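Local structure of RimK domain protein ATP-grasp (Sphaerobacter thermophilus, 5I47) at residues Arg6-Ala11 / Val33-Ala38; Lys132-Asp137 / Glu164-Val169. The protein probably binds ATP and, as in other RimK- and LysX-like ATP-grasp ligases, may join an amino acid to a carboxylate of its substrate. All blocks are in the same frame, centred on the assembly; numbering follows the deposited sequence.

Contact 1: Arg6-Ala11 / Val33-Ala38; sequences RVALLA and VLVQPA
Val33, Ala11 and Val35 bury the most surface where strand 6-10 runs parallel to strand 31-35. Val33 N donates to Val7 O at 2.8 Å, and its O accepts Leu9 N. Its branched side chain suits an extended strand; with CG1 anti to the backbone N (chi1 172°), CG2 is left anti to the carbonyl carbon and meets Arg6 NH2 at 3.8 Å as the side chains cross obliquely; Arg6 also makes a cation-pi contact with Phe52. Val35 repeats the pattern two residues on, its N giving a nearly straight bond to Leu9 O (175° at the hydrogen) and its O receiving Ala11 N at 3.2 Å. Its CG2 reaches Ala8 CB at 3.6 Å, where the small alanine admits the valine closely, while Leu10 lies side by side with it. Past the last bridge, Ala11 O takes a CA-H...O contact from Gln36 CA at 3.2 Å, and Ala11 CB touches Leu34 CD1 at 3.8 Å. Pro37, which has no N-H to offer, sets its CD against the same oxygen where a 3-10 segment begins. With helix 16-27 linking them along the chain, the strands form the opening beta-alpha-beta unit of the Rossmann-like preATP-grasp domain.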
ATOM      1  N   ARG B   6     -29.702   6.196  -6.701  1.00 68.91           N
ATOM      2  CA  ARG B   6     -28.777   6.075  -7.817  1.00 65.43           C
ATOM      3  C   ARG B   6     -27.593   5.200  -7.423  1.00 60.54           C
ATOM      4  O   ARG B   6     -27.390   4.874  -6.251  1.00 62.87           O
ATOM      5  CB  ARG B   6     -28.285   7.452  -8.279  1.00 65.88           C
ATOM      6  CG  ARG B   6     -29.393   8.460  -8.533  1.00 65.99           C
ATOM      7  CD  ARG B   6     -28.809   9.771  -9.019  1.00 66.04           C
ATOM      8  NE  ARG B   6     -27.947  10.386  -8.014  1.00 63.51           N
ATOM      9  CZ  ARG B   6     -26.886  11.133  -8.301  1.00 64.32           C
ATOM     10  NH1 ARG B   6     -26.157  11.655  -7.323  1.00 63.01           N
ATOM     11  NH2 ARG B   6     -26.545  11.346  -9.565  1.00 65.68           N
ATOM     12  N   VAL B   7     -26.800   4.829  -8.426  1.00 53.77           N
ATOM     13  CA  VAL B   7     -25.631   3.975  -8.247  1.00 49.42           C
ATOM     14  C   VAL B   7     -24.468   4.587  -9.018  1.00 50.02           C
ATOM     15  O   VAL B   7     -24.617   4.943 -10.192  1.00 52.95           O
ATOM     16  CB  VAL B   7     -25.901   2.534  -8.723  1.00 46.52           C
ATOM     17  CG1 VAL B   7     -24.600   1.767  -8.882  1.00 47.45           C
ATOM     18  CG2 VAL B   7     -26.825   1.820  -7.748  1.00 43.10           C
ATOM     19  N   ALA B   8     -23.315   4.706  -8.361  1.00 44.20           N
ATOM     20  CA  ALA B   8     -22.134   5.308  -8.968  1.00 39.57           C
ATOM     21  C   ALA B   8     -21.296   4.246  -9.671  1.00 43.88           C
ATOM     22  O   ALA B   8     -20.990   3.201  -9.088  1.00 44.43           O
ATOM     23  CB  ALA B   8     -21.294   6.025  -7.911  1.00 34.02           C
ATOM     24  N   LEU B   9     -20.928   4.521 -10.925  1.00 40.76           N
ATOM     25  CA  LEU B   9     -20.039   3.666 -11.716  1.00 33.98           C
ATOM     26  C   LEU B   9     -18.682   4.363 -11.782  1.00 32.15           C
ATOM     27  O   LEU B   9     -18.445   5.218 -12.637  1.00 33.23           O
ATOM     28  CB  LEU B   9     -20.596   3.409 -13.119  1.00 33.37           C
ATOM     29  CG  LEU B   9     -21.917   2.662 -13.318  1.00 33.19           C
ATOM     30  CD1 LEU B   9     -22.221   2.547 -14.813  1.00 30.72           C
ATOM     31  CD2 LEU B   9     -21.888   1.285 -12.665  1.00 26.29           C
ATOM     32  N   LEU B  10     -17.789   3.990 -10.865  1.00 36.48           N
ATOM     33  CA  LEU B  10     -16.463   4.588 -10.785  1.00 32.39           C
ATOM     34  C   LEU B  10     -15.639   4.201 -12.003  1.00 32.28           C
ATOM     35  O   LEU B  10     -14.998   3.145 -12.024  1.00 34.23           O
ATOM     36  CB  LEU B  10     -15.755   4.159  -9.498  1.00 31.46           C
ATOM     37  CG  LEU B  10     -16.474   4.527  -8.201  1.00 34.84           C
ATOM     38  CD1 LEU B  10     -15.710   4.018  -6.983  1.00 34.82           C
ATOM     39  CD2 LEU B  10     -16.665   6.030  -8.131  1.00 34.66           C
ATOM     40  N   ALA B  11     -15.660   5.048 -13.026  1.00 33.24           N
ATOM     41  CA  ALA B  11     -14.962   4.768 -14.269  1.00 32.81           C
ATOM     42  C   ALA B  11     -14.629   6.093 -14.931  1.00 39.47           C
ATOM     43  O   ALA B  11     -15.124   7.151 -14.534  1.00 44.14           O
ATOM     44  CB  ALA B  11     -15.799   3.880 -15.197  1.00 33.06           C
ATOM     45  N   VAL B  33     -24.892   5.916 -12.770  1.00 53.73           N
ATOM     46  CA  VAL B  33     -24.325   7.196 -13.177  1.00 53.04           C
ATOM     47  C   VAL B  33     -22.816   7.043 -13.290  1.00 56.90           C
ATOM     48  O   VAL B  33     -22.173   6.509 -12.381  1.00 62.28           O
ATOM     49  CB  VAL B  33     -24.672   8.318 -12.177  1.00 52.15           C
ATOM     50  CG1 VAL B  33     -23.918   9.594 -12.522  1.00 53.44           C
ATOM     51  CG2 VAL B  33     -26.172   8.570 -12.147  1.00 54.57           C
ATOM     52  N   LEU B  34     -22.249   7.512 -14.399  1.00 52.38           N
ATOM     53  CA  LEU B  34     -20.799   7.568 -14.523  1.00 48.63           C
ATOM     54  C   LEU B  34     -20.249   8.592 -13.536  1.00 51.25           C
ATOM     55  O   LEU B  34     -20.665   9.754 -13.541  1.00 55.35           O
ATOM     56  CB  LEU B  34     -20.393   7.928 -15.948  1.00 46.19           C
ATOM     57  CG  LEU B  34     -18.890   8.107 -16.181  1.00 46.76           C
ATOM     58  CD1 LEU B  34     -18.158   6.780 -16.075  1.00 45.83           C
ATOM     59  CD2 LEU B  34     -18.617   8.759 -17.521  1.00 51.16           C
ATOM     60  N   VAL B  35     -19.329   8.160 -12.678  1.00 48.90           N
ATOM     61  CA  VAL B  35     -18.641   9.045 -11.744  1.00 45.45           C
ATOM     62  C   VAL B  35     -17.151   8.900 -12.009  1.00 47.39           C
ATOM     63  O   VAL B  35     -16.556   7.858 -11.705  1.00 49.89           O
ATOM     64  CB  VAL B  35     -18.977   8.729 -10.281  1.00 40.21           C
ATOM     65  CG1 VAL B  35     -18.253   9.695  -9.358  1.00 36.87           C
ATOM     66  CG2 VAL B  35     -20.480   8.794 -10.054  1.00 40.04           C
ATOM     67  N   GLN B  36     -16.552   9.933 -12.581  1.00 49.67           N
ATOM     68  CA  GLN B  36     -15.138   9.890 -12.917  1.00 51.65           C
ATOM     69  C   GLN B  36     -14.308  10.160 -11.668  1.00 49.30           C
ATOM     70  O   GLN B  36     -14.472  11.215 -11.045  1.00 42.54           O
ATOM     71  CB  GLN B  36     -14.822  10.908 -14.006  1.00 54.03           C
ATOM     72  CG  GLN B  36     -15.648  10.723 -15.279  1.00 53.86           C
ATOM     73  CD  GLN B  36     -15.450  11.847 -16.284  1.00 55.44           C
ATOM     74  OE1 GLN B  36     -15.795  13.000 -16.023  1.00 56.12           O
ATOM     75  NE2 GLN B  36     -14.890  11.513 -17.440  1.00 55.18           N
ATOM     76  N   PRO B  37     -13.435   9.236 -11.253  1.00 52.11           N
ATOM     77  CA  PRO B  37     -12.619   9.485 -10.055  1.00 48.23           C
ATOM     78  C   PRO B  37     -11.629  10.622 -10.222  1.00 49.59           C
ATOM     79  O   PRO B  37     -11.180  11.180  -9.214  1.00 49.81           O
ATOM     80  CB  PRO B  37     -11.896   8.148  -9.833  1.00 45.77           C
ATOM     81  CG  PRO B  37     -12.693   7.144 -10.590  1.00 48.15           C
ATOM     82  CD  PRO B  37     -13.240   7.875 -11.777  1.00 51.49           C
ATOM     83  N   ALA B  38     -11.277  10.990 -11.457  1.00 47.47           N
ATOM     84  CA  ALA B  38     -10.333  12.081 -11.661  1.00 42.90           C
ATOM     85  C   ALA B  38     -10.849  13.404 -11.111  1.00 43.19           C
ATOM     86  O   ALA B  38     -10.046  14.297 -10.824  1.00 43.13           O
ATOM     87  CB  ALA B  38     -10.007  12.220 -13.148  1.00 38.71           C
TER

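Contact 2: Lys132-Asp137 / Glu164-Val169; sequences KSLTVD and ERAVLV
Lys132 and Leu168 form an antiparallel hydrogen-bonded pair, joined by two backbone bonds, one in each direction. Leu168 N donates to Lys132 O at 2.7 Å, and Lys132 N returns a bond of 3.0 Å to Leu168 O. The lysine chain is extended and leads away from this pairing, where its NZ is hydrogen-bonded to Gln170 OE1, while its CB lies 4.2 Å from Leu168 CB. Just beyond the pair, Ser133 OG donates to Thr135 O at 2.8 Å; serine's short side chain keeps its hydroxyl close to the backbone, within reach of the Thr135 carbonyl as the chain turns.

Outside these bonds the packing is apolar and centres on Leu134. Its CG stands beside the backbone N, anti to the carbonyl carbon (chi1 -54°), and from there the two methyls part. CD2 meets Leu168 CD2 at 3.7 Å, the two leucine side chains crossing at about a right angle, whereas CD1 rests on Ala166 CB at 3.9 Å, a methyl small enough to let the branch approach. Val67 of the second subunit also packs on Leu134.

Chemically, the contact joins two central strands of an antiparallel sheet in the ATP-grasp region through side-chain-independent backbone bonds; beyond the paired residues, Leu134 continues the association by apolar contacts with Ala166 and Leu168.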
ATOM      1  N   LYS B 132       7.249  -9.071 -10.307  1.00 33.59           N
ATOM      2  CA  LYS B 132       5.990  -8.395 -10.031  1.00 33.07           C
ATOM      3  C   LYS B 132       6.209  -7.431  -8.879  1.00 34.08           C
ATOM      4  O   LYS B 132       6.662  -7.841  -7.806  1.00 36.90           O
ATOM      5  CB  LYS B 132       4.882  -9.393  -9.679  1.00 26.12           C
ATOM      6  CG  LYS B 132       4.556 -10.409 -10.757  1.00 26.62           C
ATOM      7  CD  LYS B 132       3.445 -11.349 -10.295  1.00 30.18           C
ATOM      8  CE  LYS B 132       3.010 -12.310 -11.396  1.00 35.61           C
ATOM      9  NZ  LYS B 132       1.870 -13.163 -10.942  1.00 35.02           N
ATOM     10  N   SER B 133       5.898  -6.158  -9.098  1.00 33.82           N
ATOM     11  CA  SER B 133       5.880  -5.209  -7.994  1.00 35.17           C
ATOM     12  C   SER B 133       4.866  -5.654  -6.945  1.00 35.76           C
ATOM     13  O   SER B 133       3.851  -6.282  -7.262  1.00 34.72           O
ATOM     14  CB  SER B 133       5.541  -3.808  -8.506  1.00 33.60           C
ATOM     15  OG  SER B 133       4.430  -3.841  -9.387  1.00 31.51           O
ATOM     16  N   LEU B 134       5.155  -5.334  -5.678  1.00 24.71           N
ATOM     17  CA  LEU B 134       4.273  -5.751  -4.591  1.00 26.99           C
ATOM     18  C   LEU B 134       2.871  -5.187  -4.764  1.00 29.63           C
ATOM     19  O   LEU B 134       1.893  -5.806  -4.328  1.00 30.19           O
ATOM     20  CB  LEU B 134       4.844  -5.320  -3.238  1.00 27.48           C
ATOM     21  CG  LEU B 134       6.270  -5.736  -2.875  1.00 28.27           C
ATOM     22  CD1 LEU B 134       6.534  -5.501  -1.398  1.00 26.88           C
ATOM     23  CD2 LEU B 134       6.528  -7.185  -3.240  1.00 31.45           C
ATOM     24  N   THR B 135       2.753  -4.022  -5.393  1.00 32.29           N
ATOM     25  CA  THR B 135       1.480  -3.373  -5.655  1.00 32.93           C
ATOM     26  C   THR B 135       1.277  -3.273  -7.160  1.00 35.70           C
ATOM     27  O   THR B 135       2.213  -2.942  -7.896  1.00 35.30           O
ATOM     28  CB  THR B 135       1.437  -1.981  -5.014  1.00 38.43           C
ATOM     29  OG1 THR B 135       1.282  -2.119  -3.596  1.00 47.81           O
ATOM     30  CG2 THR B 135       0.289  -1.145  -5.577  1.00 38.78           C
ATOM     31  N   VAL B 136       0.057  -3.580  -7.614  1.00 35.63           N
ATOM     32  CA  VAL B 136      -0.256  -3.484  -9.035  1.00 34.08           C
ATOM     33  C   VAL B 136      -0.054  -2.050  -9.496  1.00 33.30           C
ATOM     34  O   VAL B 136      -0.618  -1.107  -8.927  1.00 35.95           O
ATOM     35  CB  VAL B 136      -1.688  -3.964  -9.312  1.00 31.86           C
ATOM     36  CG1 VAL B 136      -2.024  -3.787 -10.782  1.00 32.90           C
ATOM     37  CG2 VAL B 136      -1.849  -5.420  -8.902  1.00 32.61           C
ATOM     38  N   ASP B 137       0.761  -1.882 -10.529  1.00 35.04           N
ATOM     39  CA  ASP B 137       1.200  -0.569 -10.976  1.00 42.48           C
ATOM     40  C   ASP B 137       1.406  -0.586 -12.483  1.00 45.28           C
ATOM     41  O   ASP B 137       2.226  -1.364 -12.987  1.00 48.32           O
ATOM     42  CB  ASP B 137       2.492  -0.170 -10.257  1.00 49.77           C
ATOM     43  CG  ASP B 137       3.182   1.021 -10.901  1.00 56.11           C
ATOM     44  OD1 ASP B 137       2.485   1.983 -11.289  1.00 59.57           O
ATOM     45  OD2 ASP B 137       4.425   0.989 -11.017  1.00 57.25           O
ATOM     46  N   GLU B 164      11.502   1.869  -6.270  1.00 99.48           N
ATOM     47  CA  GLU B 164      10.563   1.006  -5.556  1.00 96.16           C
ATOM     48  C   GLU B 164      11.163  -0.396  -5.595  1.00 91.83           C
ATOM     49  O   GLU B 164      10.757  -1.264  -6.369  1.00 93.85           O
ATOM     50  CB  GLU B 164       9.171   1.067  -6.180  1.00 94.65           C
ATOM     51  N   ARG B 165      12.153  -0.603  -4.723  1.00 76.02           N
ATOM     52  CA  ARG B 165      13.113  -1.690  -4.894  1.00 65.31           C
ATOM     53  C   ARG B 165      12.467  -3.065  -4.772  1.00 58.12           C
ATOM     54  O   ARG B 165      12.820  -3.984  -5.519  1.00 62.73           O
ATOM     55  CB  ARG B 165      14.245  -1.539  -3.877  1.00 64.47           C
ATOM     56  N   ALA B 166      11.529  -3.233  -3.841  1.00 45.38           N
ATOM     57  CA  ALA B 166      11.002  -4.560  -3.540  1.00 31.03           C
ATOM     58  C   ALA B 166      10.147  -5.093  -4.686  1.00 30.29           C
ATOM     59  O   ALA B 166       9.213  -4.426  -5.140  1.00 31.35           O
ATOM     60  CB  ALA B 166      10.181  -4.518  -2.253  1.00 25.70           C
ATOM     61  N   VAL B 167      10.470  -6.302  -5.157  1.00 27.55           N
ATOM     62  CA  VAL B 167       9.678  -6.998  -6.165  1.00 28.12           C
ATOM     63  C   VAL B 167       9.498  -8.448  -5.737  1.00 28.11           C
ATOM     64  O   VAL B 167      10.189  -8.953  -4.850  1.00 28.15           O
ATOM     65  CB  VAL B 167      10.308  -6.947  -7.577  1.00 33.96           C
ATOM     66  CG1 VAL B 167      10.804  -5.547  -7.920  1.00 37.10           C
ATOM     67  CG2 VAL B 167      11.417  -7.976  -7.708  1.00 32.45           C
ATOM     68  N   LEU B 168       8.554  -9.117  -6.396  1.00 34.65           N
ATOM     69  CA  LEU B 168       8.330 -10.549  -6.248  1.00 31.22           C
ATOM     70  C   LEU B 168       9.017 -11.280  -7.394  1.00 31.94           C
ATOM     71  O   LEU B 168       8.797 -10.953  -8.565  1.00 31.33           O
ATOM     72  CB  LEU B 168       6.836 -10.881  -6.254  1.00 28.40           C
ATOM     73  CG  LEU B 168       5.928 -10.320  -5.158  1.00 27.04           C
ATOM     74  CD1 LEU B 168       4.488 -10.703  -5.442  1.00 26.03           C
ATOM     75  CD2 LEU B 168       6.353 -10.821  -3.789  1.00 25.20           C
ATOM     76  N   VAL B 169       9.847 -12.260  -7.057  1.00 31.00           N
ATOM     77  CA  VAL B 169      10.451 -13.155  -8.037  1.00 32.68           C
ATOM     78  C   VAL B 169       9.642 -14.444  -8.005  1.00 36.15           C
ATOM     79  O   VAL B 169       9.729 -15.220  -7.047  1.00 37.39           O
ATOM     80  CB  VAL B 169      11.937 -13.405  -7.743  1.00 31.97           C
ATOM     81  CG1 VAL B 169      12.517 -14.382  -8.749  1.00 31.36           C
ATOM     82  CG2 VAL B 169      12.708 -12.094  -7.776  1.00 32.00           C
TER

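Overall arrangement
Contact 1 and contact 2 belong to different parts of the chain and do not touch: their centres lie 29 Å apart and their nearest atoms about 15 Å. Contact 1 joins the strand of the parallel preATP-grasp sheet that is outermost within this chain to its neighbour, whereas contact 2 pairs the two inner strands of a four-stranded antiparallel sheet in the RimK-like ATP-grasp region. Both reach the second subunit, contact 1 through the backbone of Ala38 and contact 2 through Leu134, against Val67 of that subunit, and residues 164-166, near its Glu64. In ATP-grasp enzymes the nucleotide generally lies between two antiparallel sheets, so contact 2 is probably the more closely related to the ATP site.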